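Local coordinates for protein MIP07328p (Drosophila melanogaster, PDB 6FKK) that acts as a chemorepellent axon guidance cue of the semaphorin family, signalling through semaphorin receptors, probably plexins, at residues 91-96 and 155-160; 161-166 and 177-182; 235-240 and 343-348; 246-251 and 353-358; 315-320 and 337-342. All blocks are in the same frame, centred on the assembly; numbering follows the deposited sequence.

Interaction 1 (91-96 and 155-160)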
# COMPACT_ATOMS: atom_id res chain seq x y z
N LEU A 91 8.46 -16.59 4.18
CA LEU A 91 9.55 -17.55 4.02
C LEU A 91 10.48 -17.40 5.21
O LEU A 91 11.28 -16.46 5.27
CB LEU A 91 10.28 -17.33 2.69
CG LEU A 91 11.46 -18.25 2.35
CD1 LEU A 91 11.01 -19.69 2.26
CD2 LEU A 91 12.11 -17.80 1.05
N ARG A 92 10.37 -18.32 6.17
CA ARG A 92 11.14 -18.22 7.40
C ARG A 92 12.63 -18.37 7.13
O ARG A 92 13.04 -18.92 6.11
CB ARG A 92 10.68 -19.30 8.39
CG ARG A 92 9.33 -19.01 9.04
CD ARG A 92 9.18 -19.84 10.30
NE ARG A 92 10.18 -19.48 11.30
CZ ARG A 92 10.57 -20.28 12.29
NH1 ARG A 92 10.05 -21.49 12.40
NH2 ARG A 92 11.49 -19.87 13.15
N PRO A 93 13.48 -17.87 8.04
CA PRO A 93 14.93 -17.99 7.84
C PRO A 93 15.44 -19.43 7.82
O PRO A 93 16.59 -19.64 7.41
CB PRO A 93 15.52 -17.21 9.03
CG PRO A 93 14.42 -17.16 10.04
CD PRO A 93 13.16 -17.07 9.24
N ASN A 94 14.64 -20.40 8.25
CA ASN A 94 15.04 -21.80 8.19
C ASN A 94 14.80 -22.43 6.83
O ASN A 94 15.06 -23.63 6.66
CB ASN A 94 14.28 -22.61 9.25
CG ASN A 94 14.45 -22.05 10.65
OD1 ASN A 94 13.47 -21.73 11.32
ND2 ASN A 94 15.70 -21.95 11.09
N GLY A 95 14.34 -21.66 5.85
CA GLY A 95 13.85 -22.23 4.61
C GLY A 95 12.43 -22.74 4.68
O GLY A 95 11.90 -23.19 3.66
N GLU A 96 11.80 -22.69 5.86
CA GLU A 96 10.42 -23.12 6.01
C GLU A 96 9.47 -22.11 5.38
O GLU A 96 9.85 -21.01 4.98
CB GLU A 96 10.08 -23.30 7.49
CG GLU A 96 10.71 -24.51 8.15
CD GLU A 96 10.29 -24.65 9.61
OE1 GLU A 96 9.87 -23.64 10.21
OE2 GLU A 96 10.37 -25.78 10.14
N TYR A 155 0.19 -7.25 7.47
CA TYR A 155 1.26 -7.87 8.25
C TYR A 155 2.59 -7.56 7.59
O TYR A 155 2.66 -7.01 6.49
CB TYR A 155 1.05 -9.38 8.38
CG TYR A 155 1.31 -10.15 7.10
CD1 TYR A 155 0.33 -10.25 6.12
CD2 TYR A 155 2.53 -10.76 6.87
CE1 TYR A 155 0.56 -10.95 4.95
CE2 TYR A 155 2.78 -11.46 5.70
CZ TYR A 155 1.79 -11.55 4.74
OH TYR A 155 2.02 -12.24 3.57
N ALA A 156 3.67 -7.95 8.28
CA ALA A 156 5.02 -7.78 7.77
C ALA A 156 5.96 -8.69 8.54
O ALA A 156 5.97 -8.67 9.77
CB ALA A 156 5.48 -6.32 7.88
N PHE A 157 6.73 -9.50 7.81
CA PHE A 157 7.68 -10.43 8.41
C PHE A 157 9.06 -9.79 8.39
O PHE A 157 9.69 -9.67 7.33
CB PHE A 157 7.68 -11.76 7.66
CG PHE A 157 8.36 -12.88 8.39
CD1 PHE A 157 7.69 -13.61 9.36
CD2 PHE A 157 9.68 -13.21 8.11
CE1 PHE A 157 8.31 -14.64 10.03
CE2 PHE A 157 10.31 -14.25 8.78
CZ PHE A 157 9.62 -14.96 9.75
N ALA A 158 9.54 -9.37 9.56
CA ALA A 158 10.79 -8.62 9.68
C ALA A 158 11.70 -9.29 10.70
O ALA A 158 11.30 -9.52 11.84
CB ALA A 158 10.52 -7.17 10.09
N ASP A 159 12.93 -9.58 10.27
CA ASP A 159 13.97 -10.15 11.14
C ASP A 159 13.48 -11.41 11.85
O ASP A 159 13.74 -11.61 13.04
CB ASP A 159 14.48 -9.12 12.14
CG ASP A 159 15.44 -8.13 11.51
OD1 ASP A 159 15.61 -8.16 10.27
OD2 ASP A 159 16.04 -7.33 12.25
N GLY A 160 12.76 -12.26 11.12
CA GLY A 160 12.33 -13.54 11.62
C GLY A 160 11.08 -13.55 12.47
O GLY A 160 10.74 -14.60 13.03

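Interaction 2 (161-166 and 177-182)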
# COMPACT_ATOMS: atom_id res chain seq x y z
N HIS A 161 10.39 -12.42 12.61
CA HIS A 161 9.17 -12.35 13.40
C HIS A 161 8.04 -11.77 12.56
O HIS A 161 8.26 -11.03 11.60
CB HIS A 161 9.37 -11.51 14.67
CG HIS A 161 10.30 -12.14 15.66
ND1 HIS A 161 9.87 -12.99 16.65
CD2 HIS A 161 11.64 -12.03 15.81
CE1 HIS A 161 10.91 -13.39 17.37
NE2 HIS A 161 11.99 -12.82 16.88
N LEU A 162 6.81 -12.11 12.94
CA LEU A 162 5.61 -11.68 12.24
C LEU A 162 4.99 -10.50 12.98
O LEU A 162 4.58 -10.64 14.14
CB LEU A 162 4.61 -12.82 12.11
CG LEU A 162 3.29 -12.49 11.42
CD1 LEU A 162 3.53 -12.00 10.01
CD2 LEU A 162 2.37 -13.70 11.41
N TYR A 163 4.94 -9.35 12.32
CA TYR A 163 4.33 -8.14 12.89
C TYR A 163 2.94 -8.00 12.28
O TYR A 163 2.78 -7.54 11.15
CB TYR A 163 5.20 -6.92 12.61
CG TYR A 163 6.48 -6.91 13.42
CD1 TYR A 163 7.56 -7.69 13.04
CD2 TYR A 163 6.60 -6.13 14.56
CE1 TYR A 163 8.73 -7.69 13.78
CE2 TYR A 163 7.77 -6.12 15.30
CZ TYR A 163 8.83 -6.91 14.91
OH TYR A 163 9.99 -6.91 15.64
N SER A 164 1.92 -8.40 13.04
CA SER A 164 0.56 -8.47 12.55
C SER A 164 -0.27 -7.30 13.09
O SER A 164 -0.09 -6.88 14.23
CB SER A 164 -0.10 -9.79 12.95
OG SER A 164 -1.42 -9.88 12.45
N ALA A 165 -1.18 -6.80 12.25
CA ALA A 165 -2.14 -5.77 12.63
C ALA A 165 -3.52 -6.24 12.19
O ALA A 165 -3.81 -6.24 10.99
CB ALA A 165 -1.79 -4.43 12.00
N THR A 166 -4.36 -6.63 13.14
CA THR A 166 -5.66 -7.20 12.80
C THR A 166 -6.57 -7.07 14.02
O THR A 166 -6.40 -6.17 14.84
CB THR A 166 -5.47 -8.66 12.32
OG1 THR A 166 -6.75 -9.28 12.12
CG2 THR A 166 -4.66 -9.45 13.33
N ILE A 177 -1.97 -4.40 17.27
CA ILE A 177 -0.73 -4.70 16.55
C ILE A 177 0.09 -5.59 17.46
O ILE A 177 0.37 -5.23 18.61
CB ILE A 177 0.04 -3.42 16.18
CG1 ILE A 177 -0.84 -2.48 15.34
CG2 ILE A 177 1.31 -3.77 15.43
CD1 ILE A 177 -0.13 -1.22 14.89
N TYR A 178 0.48 -6.76 16.96
CA TYR A 178 0.99 -7.83 17.80
C TYR A 178 2.25 -8.44 17.21
O TYR A 178 2.41 -8.52 15.99
CB TYR A 178 -0.09 -8.91 17.99
CG TYR A 178 0.36 -10.14 18.75
CD1 TYR A 178 0.45 -10.12 20.14
CD2 TYR A 178 0.68 -11.31 18.08
CE1 TYR A 178 0.85 -11.25 20.83
CE2 TYR A 178 1.08 -12.43 18.77
CZ TYR A 178 1.17 -12.40 20.15
OH TYR A 178 1.57 -13.51 20.84
N ARG A 179 3.15 -8.87 18.10
CA ARG A 179 4.39 -9.55 17.73
C ARG A 179 5.08 -10.11 18.97
O ARG A 179 5.47 -9.36 19.86
CB ARG A 179 5.34 -8.59 16.99
CG ARG A 179 6.55 -9.24 16.32
CD ARG A 179 7.73 -9.46 17.28
NE ARG A 179 8.00 -8.29 18.11
CZ ARG A 179 8.90 -8.26 19.09
NH1 ARG A 179 9.63 -9.34 19.36
NH2 ARG A 179 9.08 -7.15 19.79
N GLU A 180 5.24 -11.44 19.02
CA GLU A 180 5.98 -12.11 20.09
C GLU A 180 5.48 -11.68 21.47
O GLU A 180 6.23 -11.18 22.31
CB GLU A 180 7.49 -11.87 19.94
CG GLU A 180 8.40 -12.68 20.87
CD GLU A 180 8.51 -14.15 20.51
OE1 GLU A 180 7.78 -14.62 19.61
OE2 GLU A 180 9.34 -14.85 21.14
N ASN A 181 4.18 -11.85 21.68
CA ASN A 181 3.53 -11.54 22.96
C ASN A 181 3.74 -10.08 23.37
O ASN A 181 3.93 -9.77 24.54
CB ASN A 181 3.99 -12.49 24.06
CG ASN A 181 2.94 -12.69 25.12
OD1 ASN A 181 1.75 -12.43 24.89
ND2 ASN A 181 3.35 -13.16 26.30
N LEU A 182 3.70 -9.18 22.39
CA LEU A 182 3.70 -7.74 22.62
C LEU A 182 2.58 -7.13 21.80
O LEU A 182 2.58 -7.24 20.57
CB LEU A 182 5.05 -7.11 22.25
CG LEU A 182 6.19 -7.23 23.26
CD1 LEU A 182 7.45 -6.56 22.73
CD2 LEU A 182 5.78 -6.63 24.59

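Interaction 3 (235-240 and 343-348)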
# COMPACT_ATOMS: atom_id res chain seq x y z
N ASN A 235 13.41 -4.31 18.29
CA ASN A 235 14.10 -4.80 19.47
C ASN A 235 13.33 -4.55 20.76
O ASN A 235 13.92 -4.64 21.85
CB ASN A 235 15.50 -4.18 19.56
CG ASN A 235 15.46 -2.70 19.92
OD1 ASN A 235 14.49 -2.00 19.62
ND2 ASN A 235 16.51 -2.22 20.57
N ASP A 236 12.05 -4.23 20.67
CA ASP A 236 11.24 -3.98 21.85
C ASP A 236 11.05 -5.29 22.62
O ASP A 236 10.62 -6.30 22.06
CB ASP A 236 9.89 -3.39 21.46
CG ASP A 236 9.21 -2.65 22.60
OD1 ASP A 236 9.46 -2.99 23.77
OD2 ASP A 236 8.42 -1.72 22.32
N ARG A 237 11.38 -5.26 23.92
CA ARG A 237 11.19 -6.41 24.79
C ARG A 237 10.09 -6.17 25.82
O ARG A 237 10.01 -6.89 26.82
CB ARG A 237 12.49 -6.77 25.51
CG ARG A 237 13.66 -7.09 24.61
CD ARG A 237 14.82 -7.61 25.46
NE ARG A 237 16.12 -7.35 24.84
CZ ARG A 237 17.28 -7.51 25.47
NH1 ARG A 237 17.30 -7.92 26.73
NH2 ARG A 237 18.42 -7.26 24.85
N GLY A 238 9.24 -5.17 25.60
CA GLY A 238 8.24 -4.80 26.58
C GLY A 238 8.83 -3.98 27.72
O GLY A 238 10.03 -3.72 27.79
N GLY A 239 7.95 -3.57 28.62
CA GLY A 239 8.34 -2.77 29.76
C GLY A 239 8.41 -3.58 31.04
O GLY A 239 8.27 -4.81 31.04
N PRO A 240 8.61 -2.90 32.16
CA PRO A 240 8.72 -3.60 33.44
C PRO A 240 7.36 -3.99 34.00
O PRO A 240 6.35 -3.32 33.79
CB PRO A 240 9.40 -2.57 34.34
CG PRO A 240 8.90 -1.27 33.81
CD PRO A 240 8.79 -1.45 32.31
N CYS A 343 14.71 3.47 20.21
CA CYS A 343 14.87 2.03 20.42
C CYS A 343 16.01 1.77 21.40
O CYS A 343 17.18 1.75 21.02
CB CYS A 343 15.12 1.32 19.09
SG CYS A 343 13.86 1.64 17.82
N VAL A 344 15.66 1.57 22.66
CA VAL A 344 16.62 1.22 23.70
C VAL A 344 16.98 -0.26 23.57
O VAL A 344 16.18 -1.07 23.08
CB VAL A 344 16.03 1.56 25.08
CG1 VAL A 344 14.61 1.05 25.19
CG2 VAL A 344 16.89 1.01 26.21
N GLU A 345 18.20 -0.61 23.99
CA GLU A 345 18.65 -2.00 23.90
C GLU A 345 17.72 -2.93 24.66
O GLU A 345 17.18 -3.89 24.10
CB GLU A 345 20.08 -2.11 24.42
CG GLU A 345 20.64 -3.53 24.37
CD GLU A 345 22.06 -3.63 24.91
OE1 GLU A 345 22.71 -2.57 25.06
OE2 GLU A 345 22.51 -4.76 25.19
N ASP A 346 17.52 -2.67 25.95
CA ASP A 346 16.63 -3.48 26.79
C ASP A 346 15.53 -2.56 27.33
O ASP A 346 15.75 -1.83 28.31
CB ASP A 346 17.39 -4.16 27.92
CG ASP A 346 16.55 -5.19 28.66
OD1 ASP A 346 15.37 -5.38 28.28
OD2 ASP A 346 17.06 -5.80 29.62
N SER A 347 14.36 -2.60 26.69
CA SER A 347 13.24 -1.75 27.09
C SER A 347 12.65 -2.14 28.44
O SER A 347 11.90 -1.35 29.01
CB SER A 347 12.15 -1.77 26.02
OG SER A 347 11.71 -3.10 25.78
N ARG A 348 12.97 -3.33 28.95
CA ARG A 348 12.49 -3.72 30.27
C ARG A 348 13.10 -2.87 31.38
O ARG A 348 12.56 -2.83 32.48
CB ARG A 348 12.79 -5.20 30.53
CG ARG A 348 12.21 -6.15 29.49
CD ARG A 348 12.36 -7.60 29.90
NE ARG A 348 13.18 -8.36 28.97
CZ ARG A 348 14.45 -8.69 29.18
NH1 ARG A 348 15.04 -8.33 30.32
NH2 ARG A 348 15.13 -9.38 28.28

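Interaction 4 (246-251 and 353-358)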
# COMPACT_ATOMS: atom_id res chain seq x y z
N SER A 246 3.14 -5.29 26.58
CA SER A 246 2.74 -4.15 25.77
C SER A 246 3.96 -3.46 25.18
O SER A 246 5.06 -3.55 25.72
CB SER A 246 1.92 -3.15 26.59
OG SER A 246 2.57 -2.83 27.81
N TRP A 247 3.75 -2.78 24.05
CA TRP A 247 4.84 -2.05 23.42
C TRP A 247 5.30 -0.90 24.32
O TRP A 247 4.52 -0.33 25.09
CB TRP A 247 4.40 -1.48 22.07
CG TRP A 247 3.98 -2.50 21.05
CD1 TRP A 247 2.70 -2.87 20.75
CD2 TRP A 247 4.83 -3.25 20.18
NE1 TRP A 247 2.71 -3.81 19.75
CE2 TRP A 247 4.00 -4.06 19.39
CE3 TRP A 247 6.22 -3.32 20.01
CZ2 TRP A 247 4.51 -4.94 18.43
CZ3 TRP A 247 6.72 -4.18 19.05
CH2 TRP A 247 5.87 -4.98 18.28
N THR A 248 6.58 -0.57 24.21
CA THR A 248 7.14 0.63 24.81
C THR A 248 7.63 1.61 23.76
O THR A 248 8.28 2.61 24.10
CB THR A 248 8.28 0.28 25.77
OG1 THR A 248 9.32 -0.38 25.04
CG2 THR A 248 7.77 -0.63 26.87
N SER A 249 7.32 1.36 22.49
CA SER A 249 7.82 2.19 21.40
C SER A 249 6.74 2.50 20.37
O SER A 249 7.07 2.84 19.23
CB SER A 249 9.00 1.50 20.70
OG SER A 249 8.59 0.28 20.11
N PHE A 250 5.46 2.38 20.73
CA PHE A 250 4.39 2.63 19.78
C PHE A 250 4.12 4.12 19.68
O PHE A 250 3.71 4.76 20.66
CB PHE A 250 3.12 1.89 20.19
CG PHE A 250 1.97 2.08 19.23
CD1 PHE A 250 1.86 1.30 18.09
CD2 PHE A 250 1.00 3.04 19.47
CE1 PHE A 250 0.81 1.47 17.21
CE2 PHE A 250 -0.05 3.22 18.59
CZ PHE A 250 -0.15 2.43 17.46
N LEU A 251 4.35 4.68 18.49
CA LEU A 251 4.03 6.07 18.19
C LEU A 251 3.33 6.12 16.84
O LEU A 251 3.49 5.23 16.00
CB LEU A 251 5.29 6.95 18.15
CG LEU A 251 6.09 7.07 19.44
CD1 LEU A 251 7.37 7.85 19.20
CD2 LEU A 251 5.25 7.75 20.51
N ILE A 353 7.01 5.27 34.71
CA ILE A 353 6.61 6.62 34.31
C ILE A 353 6.91 6.84 32.84
O ILE A 353 6.16 7.53 32.13
CB ILE A 353 7.29 7.67 35.21
CG1 ILE A 353 8.82 7.64 35.05
CG2 ILE A 353 6.92 7.45 36.66
CD1 ILE A 353 9.38 8.74 34.16
N ALA A 354 8.00 6.26 32.33
CA ALA A 354 8.36 6.44 30.93
C ALA A 354 7.48 5.61 30.02
O ALA A 354 7.13 6.04 28.92
CB ALA A 354 9.84 6.10 30.72
N VAL A 355 7.10 4.41 30.47
CA VAL A 355 6.23 3.56 29.66
C VAL A 355 4.80 4.10 29.66
O VAL A 355 4.14 4.14 28.62
CB VAL A 355 6.29 2.10 30.15
CG1 VAL A 355 5.36 1.23 29.32
CG2 VAL A 355 7.72 1.58 30.09
N ASN A 356 4.31 4.53 30.83
CA ASN A 356 2.97 5.11 30.89
C ASN A 356 2.87 6.38 30.06
O ASN A 356 1.80 6.68 29.52
CB ASN A 356 2.58 5.40 32.34
CG ASN A 356 2.09 4.16 33.07
OD1 ASN A 356 0.95 3.73 32.88
ND2 ASN A 356 2.94 3.59 33.92
N PHE A 357 3.97 7.13 29.94
CA PHE A 357 3.94 8.36 29.15
C PHE A 357 3.67 8.05 27.68
O PHE A 357 2.77 8.64 27.06
CB PHE A 357 5.25 9.12 29.30
CG PHE A 357 5.31 10.40 28.52
CD1 PHE A 357 4.86 11.59 29.08
CD2 PHE A 357 5.81 10.42 27.23
CE1 PHE A 357 4.91 12.76 28.36
CE2 PHE A 357 5.86 11.59 26.51
CZ PHE A 357 5.41 12.77 27.07
N ILE A 358 4.44 7.13 27.09
CA ILE A 358 4.26 6.81 25.68
C ILE A 358 2.93 6.10 25.45
O ILE A 358 2.41 6.13 24.33
CB ILE A 358 5.44 5.97 25.16
CG1 ILE A 358 5.46 5.98 23.63
CG2 ILE A 358 5.38 4.55 25.69
CD1 ILE A 358 6.62 5.22 23.03

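Interaction 5 (315-320 and 337-342)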
# COMPACT_ATOMS: atom_id res chain seq x y z
N GLY A 315 9.46 15.00 16.90
CA GLY A 315 8.83 16.24 17.28
C GLY A 315 8.09 16.15 18.60
O GLY A 315 8.28 15.23 19.40
N GLU A 316 7.23 17.14 18.82
CA GLU A 316 6.49 17.24 20.06
C GLU A 316 5.35 16.22 20.10
O GLU A 316 4.85 15.77 19.08
CB GLU A 316 5.94 18.65 20.24
CG GLU A 316 7.01 19.72 20.36
CD GLU A 316 6.44 21.12 20.30
OE1 GLU A 316 5.65 21.40 19.36
OE2 GLU A 316 6.76 21.94 21.18
N PHE A 317 4.96 15.87 21.32
CA PHE A 317 3.87 14.92 21.55
C PHE A 317 2.57 15.68 21.77
O PHE A 317 2.53 16.62 22.58
CB PHE A 317 4.17 14.04 22.77
CG PHE A 317 5.37 13.16 22.60
CD1 PHE A 317 6.63 13.61 22.94
CD2 PHE A 317 5.23 11.87 22.13
CE1 PHE A 317 7.74 12.80 22.79
CE2 PHE A 317 6.33 11.05 21.98
CZ PHE A 317 7.58 11.51 22.31
N LYS A 318 1.53 15.27 21.06
CA LYS A 318 0.21 15.85 21.27
C LYS A 318 -0.30 15.45 22.65
O LYS A 318 -0.39 14.25 22.96
CB LYS A 318 -0.75 15.39 20.18
CG LYS A 318 -2.02 16.22 20.07
CD LYS A 318 -2.82 15.81 18.84
CE LYS A 318 -1.96 15.89 17.58
NZ LYS A 318 -1.64 17.30 17.20
N SER A 319 -0.61 16.44 23.48
CA SER A 319 -1.01 16.16 24.85
C SER A 319 -2.32 15.38 24.89
O SER A 319 -3.10 15.37 23.93
CB SER A 319 -1.16 17.47 25.64
OG SER A 319 -2.19 18.27 25.09
N GLN A 320 -2.55 14.71 26.02
CA GLN A 320 -3.79 13.97 26.21
C GLN A 320 -4.98 14.89 26.02
O GLN A 320 -4.96 16.05 26.43
CB GLN A 320 -3.83 13.35 27.61
CG GLN A 320 -2.56 12.63 28.02
CD GLN A 320 -2.67 12.02 29.41
OE1 GLN A 320 -3.61 11.29 29.70
NE2 GLN A 320 -1.70 12.33 30.27
N LYS A 337 13.23 10.73 30.42
CA LYS A 337 14.67 11.00 30.37
C LYS A 337 15.30 10.48 29.08
O LYS A 337 15.99 11.26 28.40
CB LYS A 337 15.33 10.46 31.64
CG LYS A 337 14.49 10.73 32.85
CD LYS A 337 14.82 9.75 33.91
CE LYS A 337 16.30 9.74 34.19
NZ LYS A 337 16.34 9.70 35.66
N PRO A 338 15.11 9.22 28.68
CA PRO A 338 15.31 8.89 27.26
C PRO A 338 14.06 9.24 26.49
O PRO A 338 12.94 9.21 27.02
CB PRO A 338 15.57 7.38 27.28
CG PRO A 338 14.75 6.90 28.41
CD PRO A 338 14.77 8.01 29.45
N ARG A 339 14.24 9.61 25.23
CA ARG A 339 13.10 10.03 24.43
C ARG A 339 12.21 8.83 24.12
O ARG A 339 12.72 7.77 23.74
CB ARG A 339 13.56 10.69 23.14
CG ARG A 339 12.41 11.11 22.26
CD ARG A 339 12.83 12.07 21.19
NE ARG A 339 11.67 12.51 20.42
CZ ARG A 339 10.84 13.48 20.82
NH1 ARG A 339 9.81 13.80 20.06
NH2 ARG A 339 11.06 14.12 21.96
N PRO A 340 10.89 8.95 24.28
CA PRO A 340 10.01 7.84 23.90
C PRO A 340 10.10 7.56 22.41
O PRO A 340 10.32 8.46 21.59
CB PRO A 340 8.61 8.34 24.29
CG PRO A 340 8.85 9.40 25.30
CD PRO A 340 10.15 10.05 24.92
N GLY A 341 9.93 6.29 22.05
CA GLY A 341 10.08 5.85 20.68
C GLY A 341 11.50 5.59 20.25
O GLY A 341 11.70 5.04 19.16
N GLN A 342 12.49 5.98 21.05
CA GLN A 342 13.88 5.69 20.75
C GLN A 342 14.20 4.25 21.16
O GLN A 342 13.98 3.86 22.31
CB GLN A 342 14.79 6.67 21.49
CG GLN A 342 16.20 6.18 21.73
CD GLN A 342 17.02 7.18 22.53
OE1 GLN A 342 16.78 8.39 22.48
NE2 GLN A 342 17.99 6.68 23.29

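Interaction 1 (91-96 and 155-160)
The ring of Phe-157 carries this surface contact, its outer atoms meeting the bend that follows Leu-91. At the ring edge, near its plane, CE2 of Phe-157 lies 4.0 Å from CD of Pro-93. The neighbouring ring atom CZ reaches CG of Arg-92 at 4.1 Å, an oblique approach of the arginine's aliphatic part. CD of Pro-93 also comes 4.3 Å from CA of Gly-160, so the proline ring bears on both the phenylalanine and the turn beyond it. Phe-157 is sent across by its first torsion, CG anti to the backbone N (chi1 -166°). Residues 91-96 form the connection between strands 86-91 and 97-101, and 155-160 is the end of strand 154-158 with the turn into 161-165; the two small antiparallel sheets are successive blades of the sema beta-propeller. The first connection is a type I turn from Arg-92 to Gly-95, closed by Gly-95 N to Arg-92 O at 3.0 Å. Beyond CG the Arg-92 chain bends (chi3 63°) and its NH1 forms a salt bridge with Glu-96 OE1, 3.1 Å away, whose hydrogen-bond component is weak. Both charged side chains touch His-111 of strand 108-112, while Phe-157 also packs on Ala-90.

Interaction 2 (161-166 and 177-182)
Two backbone hydrogen bonds pair Ser-164 with Tyr-178 in antiparallel fashion: Ser-164 N gives to Tyr-178 O at 3.0 Å, and Tyr-178 N gives to Ser-164 O at 2.8 Å. Both run nearly along the C=O axis of the acceptor. Ser-164 O also receives a CA-H...O contact from CA of Ile-177, 3.2 Å away. The next pair, Ala-165 with Ile-177, is non-hydrogen-bonded and places its side chains on the sheet face opposite to Ser-164 and Tyr-178; there CB of Ala-165 meets CG1 of Ile-177 at 4.0 Å.

Past the paired residues, the contact becomes one of side chains. Arg-179 starts with CG anti to the backbone N (chi1 -169°), then bends at chi2 (-84°) and again at chi3 (-45°), so that it lies alongside Tyr-163, pointing the same way. Its CG sits over the ring centre in a CH-pi contact, 3.4 Å from the centroid of Tyr-163. Farther along, CD of Arg-179 touches CB of His-161 at 3.7 Å. The charged end finds its polar partner outside the hairpin, NH2 donating to the carbonyl O of Asp-236.

This hairpin of strands 161-165 and 175-178 belongs to one propeller blade, with strand 154-158 on its far side; Ala-165 and Ile-177 pack on Phe-197 and Phe-209 from strands 196-203 and 206-214 of the next.

Interaction 3 (235-240 and 343-348)
Ser-347 is the buried centre of this loop-to-loop contact. Its OG takes the crowded position between the backbone N and the carbonyl carbon (chi1 57°), pushed in among polar atoms of the facing loop: it accepts from Arg-237 N at 2.9 Å and lies 2.7 Å from Gly-238 O. Asp-236 OD1 lies 3.0 Å from Ser-347 OG and closes an Asx turn by accepting from Gly-238 N, met from above the carboxylate plane. The two loops are joined covalently nearby, by the disulfide of Cys-343 with Cys-233, which ties the end of strand 225-233 to the long excursion between strands 298-305 and 377-380, consistent with the semaphorin extrusion on the propeller. Toward solvent the contact loosens into charges. The guanidinium of exposed Arg-237 stacks on the Asp-346 carboxylate, planes 28° apart, with NH1 of Arg-237 3.5 Å from OD1 of Asp-346 in an ion pair without a directed N-H. Arg-348 brings its own guanidinium over the same OD1, while its backbone N donates to that oxygen. An alanine at Asp-346 would remove the carboxylate that both arginines share and would probably leave their close-lying positive charges to repel each other. Outside, Asn-235 ND2 lies 2.8 Å from Val-344 O.

Interaction 4 (246-251 and 353-358)
Helix 352-360 here packs on the buried loop that leads from strand 225-233 into strand 251-259 of the sema beta-propeller. The helix belongs to the long insertion between strands 298-305 and 377-380, consistent with the extrusion of semaphorins, so the contact seats that insertion on the neighbouring blade.

Val-355 is the first residue of the helical segment to reach the loop. Both its branches straddle one methyl: CG1 and CG2 of Val-355 each lie 3.9 Å from CG2 of Thr-248. Thr-248 offers this methyl because its OG1 takes the crowded position between backbone N and carbonyl carbon (chi1 61°). The loop is held in shape from behind, Asp-236 OD2 accepting from Thr-248 N and from Ser-249 OG, which also bonds to Cys-233 N. Three residues after Val-355, Ile-358 makes the main approach, pointing into the loop with CG1 anti to its backbone N (chi1 -164°) and the chain extended beyond (chi2 178°). Its terminal CD1 enters the bend of the loop, 3.6 Å from CA of Ser-249, and CG2 lies 3.8 Å from Thr-248 O. An alanine at Ile-358 would remove CG1, CG2 and CD1 together and would probably leave the helix poorly packed against residues 248-251. Leu-251 crosses the isoleucine at about a right angle. Along the side of the Ile-358 chain, CG1 meets Phe-250 O at 3.7 Å and, at 3.6 Å, the CD2 methyl of Leu-251.

Interaction 5 (315-320 and 337-342)
Phe-317 is the buried side chain that reaches from one loop to the other. Its CB points to the facing segment, and CG stands anti to the carbonyl carbon, beside the backbone N (chi1 -64°), sending the ring across so that its far atoms make the contact. On one flank, CE1 of Phe-317 meets the guanidinium of Arg-339, 3.6 Å from NH1 and 3.7 Å from NH2. It lies over a face of that group, the ring and guanidinium planes being 42° apart and the two side chains approaching tip to tip. The other flank packs on Leu-251. At the tip, CZ of Phe-317 rests on the Pro-340 ring, with CG of that proline 3.9 Å away and CB and CD just as near. The ring also meets Phe-357 edge-to-face.

Arg-339 gets there with an extended chain from CG to NE, and its guanidinium edge is turned toward Gly-315. Pro-340 is presented by a type II turn from Arg-339 to Gln-342, closed by Gln-342 N to Arg-339 O at 3.2 Å, with Gly-341 supplying the positive phi (82°) of its third position.

Both segments lie between helices 306-312 and 352-360, and the folding back on itself of the insertion holding these two helices and the loop between them is consistent with the extrusion that semaphorins carry on their beta-propeller.

How the interactions relate
All five contacts lie in the sema domain, spread along neighbouring blades of its beta-propeller. Interaction 1 closes before interaction 2 opens, and 2 before 3. Interactions 1 and 2, centres about 13 Å apart, share the sheet of strands 154-158 and 161-165. Interaction 2 touches interactions 3 and 4 through Arg-179 to Asp-236 and Ile-177 to Trp-247. Interactions 3 and 4, centres about 10 Å apart, alternate along the chain and share the loop before strand 251-259; interaction 5 is nested within the loop each closes, its centre about 9 Å from that of interaction 4. The series thus runs from packing between blades (interaction 1) and pairing within one (interaction 2) to the probable extrusion, fastened to the propeller.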